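Local atomic coordinates of poly-beta-1,6-N-acetyl-D-glucosamine N-deacetylase (Aggregatibacter actinomycetemcomitans, PDB entry 4U10), a protein that probably removes N-acetyl groups from poly-beta-1,6-N-acetyl-D-glucosamine, this piece of the longer protein being its metal-binding polysaccharide deacetylase domain. Residues V49-I54 with H228-G233; S72-Y77 with V245-I250. One frame throughout, in Å; residues are numbered along the deposited sequence.

Contact 1: V49-I54 with H228-G233; sequences VSWQQI and HHFALG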
ATOM      1  N   VAL A  49     -11.558   4.812  10.273  1.00 15.72           N
ATOM      2  CA  VAL A  49     -10.922   4.276  11.456  1.00 17.35           C
ATOM      3  C   VAL A  49      -9.462   3.931  11.143  1.00 17.75           C
ATOM      4  O   VAL A  49      -9.087   3.717  10.004  1.00 16.05           O
ATOM      5  CB  VAL A  49     -11.643   3.008  11.937  1.00 17.97           C
ATOM      6  CG1 VAL A  49     -13.122   3.337  12.225  1.00 18.44           C
ATOM      7  CG2 VAL A  49     -11.468   1.904  10.911  1.00 19.73           C
ATOM      8  N   SER A  50      -8.635   3.883  12.168  1.00 18.25           N
ATOM      9  CA  SER A  50      -7.239   3.536  12.002  1.00 18.80           C
ATOM     10  C   SER A  50      -7.095   2.024  12.037  1.00 19.05           C
ATOM     11  O   SER A  50      -7.989   1.288  12.519  1.00 17.38           O
ATOM     12  CB  SER A  50      -6.444   4.123  13.167  1.00 21.37           C
ATOM     13  OG  SER A  50      -6.842   3.528  14.410  1.00 20.43           O
ATOM     14  N   TRP A  51      -5.958   1.543  11.530  1.00 17.74           N
ATOM     15  CA  TRP A  51      -5.668   0.152  11.598  1.00 17.02           C
ATOM     16  C   TRP A  51      -5.670  -0.313  13.048  1.00 16.82           C
ATOM     17  O   TRP A  51      -6.128  -1.426  13.349  1.00 17.08           O
ATOM     18  CB  TRP A  51      -4.363  -0.191  10.862  1.00 17.16           C
ATOM     19  CG  TRP A  51      -4.174  -1.641  10.740  1.00 15.99           C
ATOM     20  CD1 TRP A  51      -3.217  -2.340  11.342  1.00 15.51           C
ATOM     21  CD2 TRP A  51      -4.992  -2.601  10.021  1.00 16.17           C
ATOM     22  NE1 TRP A  51      -3.358  -3.663  11.067  1.00 16.52           N
ATOM     23  CE2 TRP A  51      -4.428  -3.852  10.240  1.00 15.56           C
ATOM     24  CE3 TRP A  51      -6.119  -2.514   9.194  1.00 16.71           C
ATOM     25  CZ2 TRP A  51      -4.948  -5.027   9.684  1.00 15.53           C
ATOM     26  CZ3 TRP A  51      -6.642  -3.653   8.690  1.00 15.72           C
ATOM     27  CH2 TRP A  51      -6.052  -4.911   8.934  1.00 14.89           C
ATOM     28  N   GLN A  52      -5.133   0.499  13.931  1.00 16.94           N
ATOM     29  CA  GLN A  52      -5.134   0.147  15.370  1.00 18.37           C
ATOM     30  C   GLN A  52      -6.560  -0.188  15.912  1.00 20.39           C
ATOM     31  O   GLN A  52      -6.733  -1.146  16.709  1.00 21.37           O
ATOM     32  CB  GLN A  52      -4.428   1.233  16.148  1.00 19.35           C
ATOM     33  CG  GLN A  52      -4.088   0.864  17.564  1.00 20.86           C
ATOM     34  CD  GLN A  52      -3.265  -0.395  17.700  1.00 22.17           C
ATOM     35  OE1 GLN A  52      -2.110  -0.443  17.309  1.00 22.20           O
ATOM     36  NE2 GLN A  52      -3.811  -1.365  18.367  1.00 23.53           N
ATOM     37  N   GLN A  53      -7.573   0.556  15.475  1.00 18.53           N
ATOM     38  CA  GLN A  53      -8.964   0.270  15.858  1.00 20.42           C
ATOM     39  C   GLN A  53      -9.442  -1.053  15.321  1.00 21.74           C
ATOM     40  O   GLN A  53     -10.197  -1.771  15.991  1.00 21.03           O
ATOM     41  CB  GLN A  53      -9.890   1.378  15.341  1.00 20.27           C
ATOM     42  CG  GLN A  53      -9.737   2.675  16.116  1.00 22.56           C
ATOM     43  CD  GLN A  53     -10.593   3.746  15.538  1.00 21.66           C
ATOM     44  OE1 GLN A  53     -10.148   4.501  14.677  1.00 18.35           O
ATOM     45  NE2 GLN A  53     -11.866   3.728  15.894  1.00 22.51           N
ATOM     46  N   ILE A  54      -9.008  -1.388  14.096  1.00 20.49           N
ATOM     47  CA  ILE A  54      -9.241  -2.724  13.553  1.00 21.41           C
ATOM     48  C   ILE A  54      -8.622  -3.800  14.458  1.00 22.13           C
ATOM     49  O   ILE A  54      -9.256  -4.799  14.784  1.00 22.55           O
ATOM     50  CB  ILE A  54      -8.641  -2.895  12.127  1.00 21.32           C
ATOM     51  CG1 ILE A  54      -9.179  -1.857  11.131  1.00 22.80           C
ATOM     52  CG2 ILE A  54      -8.943  -4.252  11.591  1.00 20.68           C
ATOM     53  CD1 ILE A  54     -10.678  -1.791  11.030  1.00 23.19           C
ATOM     54  N   HIS A 228      -1.873 -10.149   8.187  1.00 21.47           N
ATOM     55  CA  HIS A 228      -2.788  -9.277   7.452  1.00 20.96           C
ATOM     56  C   HIS A 228      -2.160  -8.785   6.152  1.00 16.57           C
ATOM     57  O   HIS A 228      -1.082  -8.204   6.136  1.00 17.13           O
ATOM     58  CB  HIS A 228      -3.240  -8.115   8.326  1.00 20.00           C
ATOM     59  CG  HIS A 228      -3.979  -8.565   9.538  1.00 21.32           C
ATOM     60  ND1 HIS A 228      -5.306  -8.946   9.503  1.00 25.94           N
ATOM     61  CD2 HIS A 228      -3.575  -8.723  10.810  1.00 21.24           C
ATOM     62  CE1 HIS A 228      -5.664  -9.352  10.707  1.00 24.84           C
ATOM     63  NE2 HIS A 228      -4.632  -9.210  11.517  1.00 20.38           N
ATOM     64  N   HIS A 229      -2.851  -9.010   5.063  1.00 15.90           N
ATOM     65  CA  HIS A 229      -2.376  -8.572   3.763  1.00 15.51           C
ATOM     66  C   HIS A 229      -3.453  -7.836   2.984  1.00 15.12           C
ATOM     67  O   HIS A 229      -4.628  -8.236   2.941  1.00 17.08           O
ATOM     68  CB  HIS A 229      -1.715  -9.763   3.017  1.00 15.28           C
ATOM     69  CG  HIS A 229      -2.620 -10.918   2.758  1.00 15.40           C
ATOM     70  ND1 HIS A 229      -3.325 -11.063   1.587  1.00 15.95           N
ATOM     71  CD2 HIS A 229      -2.902 -12.010   3.504  1.00 14.46           C
ATOM     72  CE1 HIS A 229      -4.007 -12.192   1.615  1.00 15.14           C
ATOM     73  NE2 HIS A 229      -3.794 -12.765   2.783  1.00 15.35           N
ATOM     74  N   PHE A 230      -3.059  -6.763   2.319  1.00 15.01           N
ATOM     75  CA  PHE A 230      -3.981  -5.931   1.547  1.00 13.73           C
ATOM     76  C   PHE A 230      -3.863  -6.264   0.047  1.00 15.13           C
ATOM     77  O   PHE A 230      -2.832  -5.984  -0.579  1.00 13.30           O
ATOM     78  CB  PHE A 230      -3.629  -4.450   1.731  1.00 13.72           C
ATOM     79  CG  PHE A 230      -4.073  -3.809   3.059  1.00 13.96           C
ATOM     80  CD1 PHE A 230      -4.472  -4.530   4.165  1.00 14.86           C
ATOM     81  CD2 PHE A 230      -4.000  -2.401   3.186  1.00 15.37           C
ATOM     82  CE1 PHE A 230      -4.820  -3.846   5.373  1.00 15.04           C
ATOM     83  CE2 PHE A 230      -4.374  -1.763   4.332  1.00 13.84           C
ATOM     84  CZ  PHE A 230      -4.780  -2.488   5.403  1.00 14.21           C
ATOM     85  N   ALA A 231      -4.961  -6.755  -0.538  1.00 14.37           N
ATOM     86  CA  ALA A 231      -5.081  -6.971  -1.999  1.00 17.17           C
ATOM     87  C   ALA A 231      -5.913  -5.837  -2.658  1.00 19.20           C
ATOM     88  O   ALA A 231      -5.985  -4.730  -2.131  1.00 18.85           O
ATOM     89  CB  ALA A 231      -5.659  -8.379  -2.254  1.00 18.23           C
ATOM     90  N   LEU A 232      -6.490  -6.041  -3.838  1.00 21.18           N
ATOM     91  CA  LEU A 232      -7.396  -5.058  -4.381  1.00 21.55           C
ATOM     92  C   LEU A 232      -8.808  -5.660  -4.334  1.00 25.35           C
ATOM     93  O   LEU A 232      -9.188  -6.283  -3.317  1.00 24.87           O
ATOM     94  CB  LEU A 232      -6.941  -4.603  -5.770  1.00 19.75           C
ATOM     95  CG  LEU A 232      -5.665  -3.756  -5.768  1.00 19.55           C
ATOM     96  CD1 LEU A 232      -5.218  -3.395  -7.186  1.00 19.25           C
ATOM     97  CD2 LEU A 232      -5.975  -2.499  -4.991  1.00 18.66           C
ATOM     98  N   GLY A 233      -9.555  -5.499  -5.427  1.00 29.19           N
ATOM     99  CA  GLY A 233     -11.006  -5.739  -5.469  1.00 36.88           C
ATOM    100  C   GLY A 233     -11.451  -7.188  -5.639  1.00 38.61           C
ATOM    101  O   GLY A 233     -12.615  -7.446  -5.901  1.00 49.93           O
TER
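Trp-51, in the first turn of helix 51-58, and His-228, on strand 228-230, bring the two segments closest, yet their CA atoms remain 10.7 Å apart. Side chains must therefore span the distance, and they do so as an aromatic cluster in the interior of the deacetylase fold, where a helix meets a strand of the three-stranded parallel sheet. Trp-51 is the shared member. With its CG anti to the backbone N (chi1 -171°), the indole reaches out from the helix towards the strand and joins two T-shaped stacks in different roles. In the first it offers an edge: CZ2 of Trp-51 stands over the imidazole face of His-228, displaced towards the rim, and lies 3.7 Å from CG of His-228, with the ring planes at 77°. In the second it offers a face, and Phe-230 presents the edge. CE1 of Phe-230 lies 3.8 Å from CZ3 of Trp-51, and these planes stand at 73°. Over the opposite indole face, towards its rim, sits CB of Ile-54, one turn further along the same helix. The two segments bury 149 Å² between them, counting both sides, nearly all of it on Trp-51, His-228 and Phe-230. Beyond the segments, Ile-205 and Tyr-4 also pack on Trp-51. The start of the helix that carries the indole is fixed by a capping box. As N-cap, Ser-50 accepts the backbone N-H of Gln-53 on its OG, at 3.2 Å from N to OG; in return, Ser-50 N donates to OE1 of Gln-53 at 3.0 Å.

Contact 2: S72-Y77 with V245-I250; sequences SFDDGY and VGRLLI. With ZN (zinc ion), chain D; ZN (zinc ion), chain C.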
ATOM      1  N   SER A  72      -5.867   3.789   2.579  1.00 15.20           N
ATOM      2  CA  SER A  72      -4.536   3.241   2.343  1.00 15.55           C
ATOM      3  C   SER A  72      -3.836   3.892   1.134  1.00 16.52           C
ATOM      4  O   SER A  72      -4.503   4.206   0.135  1.00 15.84           O
ATOM      5  CB  SER A  72      -4.582   1.720   2.202  1.00 16.45           C
ATOM      6  OG  SER A  72      -5.341   1.266   1.085  1.00 14.63           O
ATOM      7  N   PHE A  73      -2.520   4.154   1.278  1.00 14.59           N
ATOM      8  CA  PHE A  73      -1.762   4.858   0.265  1.00 14.82           C
ATOM      9  C   PHE A  73      -0.513   4.061  -0.005  1.00 14.34           C
ATOM     10  O   PHE A  73       0.193   3.645   0.932  1.00 14.18           O
ATOM     11  CB  PHE A  73      -1.400   6.274   0.680  1.00 14.10           C
ATOM     12  CG  PHE A  73      -2.593   7.134   0.948  1.00 13.33           C
ATOM     13  CD1 PHE A  73      -3.225   7.117   2.201  1.00 13.04           C
ATOM     14  CD2 PHE A  73      -3.084   7.995  -0.030  1.00 13.38           C
ATOM     15  CE1 PHE A  73      -4.367   7.892   2.411  1.00 12.94           C
ATOM     16  CE2 PHE A  73      -4.194   8.762   0.195  1.00 12.42           C
ATOM     17  CZ  PHE A  73      -4.852   8.697   1.411  1.00 12.74           C
ATOM     18  N   ASP A  74      -0.344   3.704  -1.274  1.00 14.27           N
ATOM     19  CA  ASP A  74       0.753   2.827  -1.702  1.00 15.51           C
ATOM     20  C   ASP A  74       1.896   3.564  -2.413  1.00 15.92           C
ATOM     21  O   ASP A  74       1.647   4.447  -3.239  1.00 14.79           O
ATOM     22  CB  ASP A  74       0.305   1.770  -2.708  1.00 14.98           C
ATOM     23  CG  ASP A  74      -0.684   0.746  -2.170  1.00 14.39           C
ATOM     24  OD1 ASP A  74      -1.010   0.719  -0.965  1.00 11.80           O
ATOM     25  OD2 ASP A  74      -1.082  -0.117  -3.021  1.00 12.63           O
ATOM     26  N   ASP A  75       3.129   3.124  -2.070  1.00 15.21           N
ATOM     27  CA  ASP A  75       4.360   3.143  -2.858  1.00 16.46           C
ATOM     28  C   ASP A  75       5.495   3.958  -2.260  1.00 16.30           C
ATOM     29  O   ASP A  75       6.631   3.633  -2.502  1.00 16.99           O
ATOM     30  CB  ASP A  75       4.180   3.596  -4.313  1.00 16.60           C
ATOM     31  CG  ASP A  75       3.509   2.589  -5.143  1.00 17.52           C
ATOM     32  OD1 ASP A  75       2.987   1.586  -4.638  1.00 17.31           O
ATOM     33  OD2 ASP A  75       3.537   2.794  -6.365  1.00 21.02           O
ATOM     34  N   GLY A  76       5.183   4.950  -1.439  1.00 16.96           N
ATOM     35  CA  GLY A  76       6.213   5.834  -0.883  1.00 17.52           C
ATOM     36  C   GLY A  76       6.392   7.127  -1.601  1.00 17.71           C
ATOM     37  O   GLY A  76       7.406   7.788  -1.375  1.00 18.98           O
ATOM     38  N   TYR A  77       5.439   7.530  -2.449  1.00 18.34           N
ATOM     39  CA  TYR A  77       5.601   8.871  -3.148  1.00 18.69           C
ATOM     40  C   TYR A  77       5.686  10.026  -2.184  1.00 17.80           C
ATOM     41  O   TYR A  77       4.930  10.053  -1.222  1.00 16.13           O
ATOM     42  CB  TYR A  77       4.495   9.149  -4.160  1.00 18.45           C
ATOM     43  CG  TYR A  77       4.345   8.122  -5.257  1.00 18.43           C
ATOM     44  CD1 TYR A  77       5.356   7.879  -6.198  1.00 18.26           C
ATOM     45  CD2 TYR A  77       3.191   7.363  -5.338  1.00 17.71           C
ATOM     46  CE1 TYR A  77       5.170   6.916  -7.196  1.00 18.21           C
ATOM     47  CE2 TYR A  77       3.029   6.452  -6.302  1.00 17.17           C
ATOM     48  CZ  TYR A  77       4.015   6.217  -7.234  1.00 17.21           C
ATOM     49  OH  TYR A  77       3.731   5.249  -8.209  1.00 18.99           O
ATOM     50  N   VAL A 245      -7.409  -8.930   3.191  1.00 19.88           N
ATOM     51  CA  VAL A 245      -8.178  -7.691   3.221  1.00 19.71           C
ATOM     52  C   VAL A 245      -8.306  -7.185   1.797  1.00 18.27           C
ATOM     53  O   VAL A 245      -7.313  -7.043   1.136  1.00 18.35           O
ATOM     54  CB  VAL A 245      -7.428  -6.658   4.032  1.00 21.21           C
ATOM     55  CG1 VAL A 245      -8.166  -5.319   3.935  1.00 23.73           C
ATOM     56  CG2 VAL A 245      -7.279  -7.124   5.466  1.00 20.90           C
ATOM     57  N   GLY A 246      -9.509  -7.002   1.287  1.00 16.82           N
ATOM     58  CA  GLY A 246      -9.724  -6.394  -0.026  1.00 16.87           C
ATOM     59  C   GLY A 246      -9.872  -4.899  -0.000  1.00 17.00           C
ATOM     60  O   GLY A 246     -10.251  -4.287   1.013  1.00 17.18           O
ATOM     61  N   ARG A 247      -9.578  -4.285  -1.132  1.00 16.63           N
ATOM     62  CA  ARG A 247      -9.580  -2.864  -1.243  1.00 16.23           C
ATOM     63  C   ARG A 247     -10.189  -2.437  -2.567  1.00 18.54           C
ATOM     64  O   ARG A 247     -10.111  -3.159  -3.591  1.00 15.65           O
ATOM     65  CB  ARG A 247      -8.126  -2.335  -1.124  1.00 15.65           C
ATOM     66  CG  ARG A 247      -7.340  -2.746   0.139  1.00 14.45           C
ATOM     67  CD  ARG A 247      -6.054  -1.916   0.232  1.00 14.16           C
ATOM     68  NE  ARG A 247      -5.142  -2.242  -0.896  1.00 13.06           N
ATOM     69  CZ  ARG A 247      -4.051  -1.556  -1.227  1.00 13.32           C
ATOM     70  NH1 ARG A 247      -3.698  -0.469  -0.555  1.00 13.47           N
ATOM     71  NH2 ARG A 247      -3.309  -1.919  -2.274  1.00 13.65           N
ATOM     72  N   LEU A 248     -10.756  -1.233  -2.583  1.00 18.33           N
ATOM     73  CA  LEU A 248     -11.134  -0.619  -3.829  1.00 19.03           C
ATOM     74  C   LEU A 248      -9.968   0.180  -4.419  1.00 18.24           C
ATOM     75  O   LEU A 248      -9.480   1.110  -3.792  1.00 16.83           O
ATOM     76  CB  LEU A 248     -12.344   0.306  -3.587  1.00 21.82           C
ATOM     77  CG  LEU A 248     -12.823   1.050  -4.827  1.00 22.35           C
ATOM     78  CD1 LEU A 248     -13.273   0.068  -5.900  1.00 22.45           C
ATOM     79  CD2 LEU A 248     -13.918   1.975  -4.367  1.00 23.35           C
ATOM     80  N   LEU A 249      -9.528  -0.152  -5.625  1.00 16.67           N
ATOM     81  CA  LEU A 249      -8.498   0.659  -6.296  1.00 17.52           C
ATOM     82  C   LEU A 249      -9.047   1.960  -6.815  1.00 17.29           C
ATOM     83  O   LEU A 249      -9.914   1.952  -7.687  1.00 16.48           O
ATOM     84  CB  LEU A 249      -7.897  -0.122  -7.482  1.00 19.19           C
ATOM     85  CG  LEU A 249      -6.829   0.561  -8.339  1.00 18.75           C
ATOM     86  CD1 LEU A 249      -5.646   0.900  -7.475  1.00 19.34           C
ATOM     87  CD2 LEU A 249      -6.390  -0.289  -9.523  1.00 18.48           C
ATOM     88  N   ILE A 250      -8.550   3.084  -6.305  1.00 16.73           N
ATOM     89  CA  ILE A 250      -9.042   4.368  -6.684  1.00 18.41           C
ATOM     90  C   ILE A 250      -8.397   4.831  -8.004  1.00 19.07           C
ATOM     91  O   ILE A 250      -7.205   4.703  -8.213  1.00 17.32           O
ATOM     92  CB  ILE A 250      -8.772   5.407  -5.571  1.00 18.60           C
ATOM     93  CG1 ILE A 250      -9.360   4.963  -4.203  1.00 18.36           C
ATOM     94  CG2 ILE A 250      -9.318   6.751  -5.981  1.00 20.65           C
ATOM     95  CD1 ILE A 250     -10.891   4.969  -4.136  1.00 19.77           C
TER
HETATM   96 ZN    ZN D 402      -0.784  -0.255  -5.087  1.00 14.71          ZN
HETATM   97 ZN    ZN C 401       2.656  -0.158  -5.313  1.00 14.83          ZN
HETATM   98  O   HOH W   1       0.987  -0.883  -5.776  1.00  6.17           O
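Ser-72 and Arg-247 open a polar network that runs along strand 68-75 into the dinuclear zinc site of this polysaccharide deacetylase domain. OG of Ser-72 accepts a hydrogen bond from NH1 of Arg-247 at 2.9 Å, while donating its own proton to the carbonyl O of Leu-7 on the adjoining strand. The hydroxyl is thus engaged in both senses. Phe-73 follows with its CB turned away from segment 245-250, and its ring meets that of Tyr-9. Strand alternation then returns Asp-74 to the side of the arginine, and the two form an end-on, two-pronged salt bridge with their planar groups nearly coplanar, 26° apart. NH2 of Arg-247 lies 3.0 Å from OD2 of Asp-74 in an almost straight bond (171°) on the syn lone pair; NH1 meets OD1 of Asp-74, also at 3.0 Å and on the syn side, though out of the carboxylate plane. OD2 has a second partner: it binds the zinc ion of chain D at 2.1 Å, a metal also held by His-10. Next in sequence, Asp-75 OD1 binds the other zinc ion, that of chain C, at 1.9 Å. With His-144 and His-149 it makes up the Asp-His-His metal triad familiar from this family, and a single water joins the two metals. The chain of Arg-247 bends at chi3 (-65°) on its way to the carboxylate of Asp-74, and its remaining guanidinium nitrogen, NE, is hydrogen-bonded to the carbonyl O of Ala-231.

In the fold
Contacts 1 and 2 have centres 10 Å apart, and their segments alternate along the chain, helix 51-58 being followed by strand 68-75. They are joined in part by strand pairing: His-229 O lies 2.9 Å from Val-245 N, and Ala-231 N 2.9 Å from Val-245 O, both probable hydrogen bonds. Phe-230 belongs to the aromatic cluster of contact 1 yet packs against contact 2, with its CD2 3.6 Å from CD of Arg-247. At its nearest atoms, its side chain is about 6 Å from that of Asp-74 and about 8 Å from a bound zinc ion. Arg-247 and Asp-74 lie between Phe-230 and the zinc ion of chain D, and Trp-51 is further off.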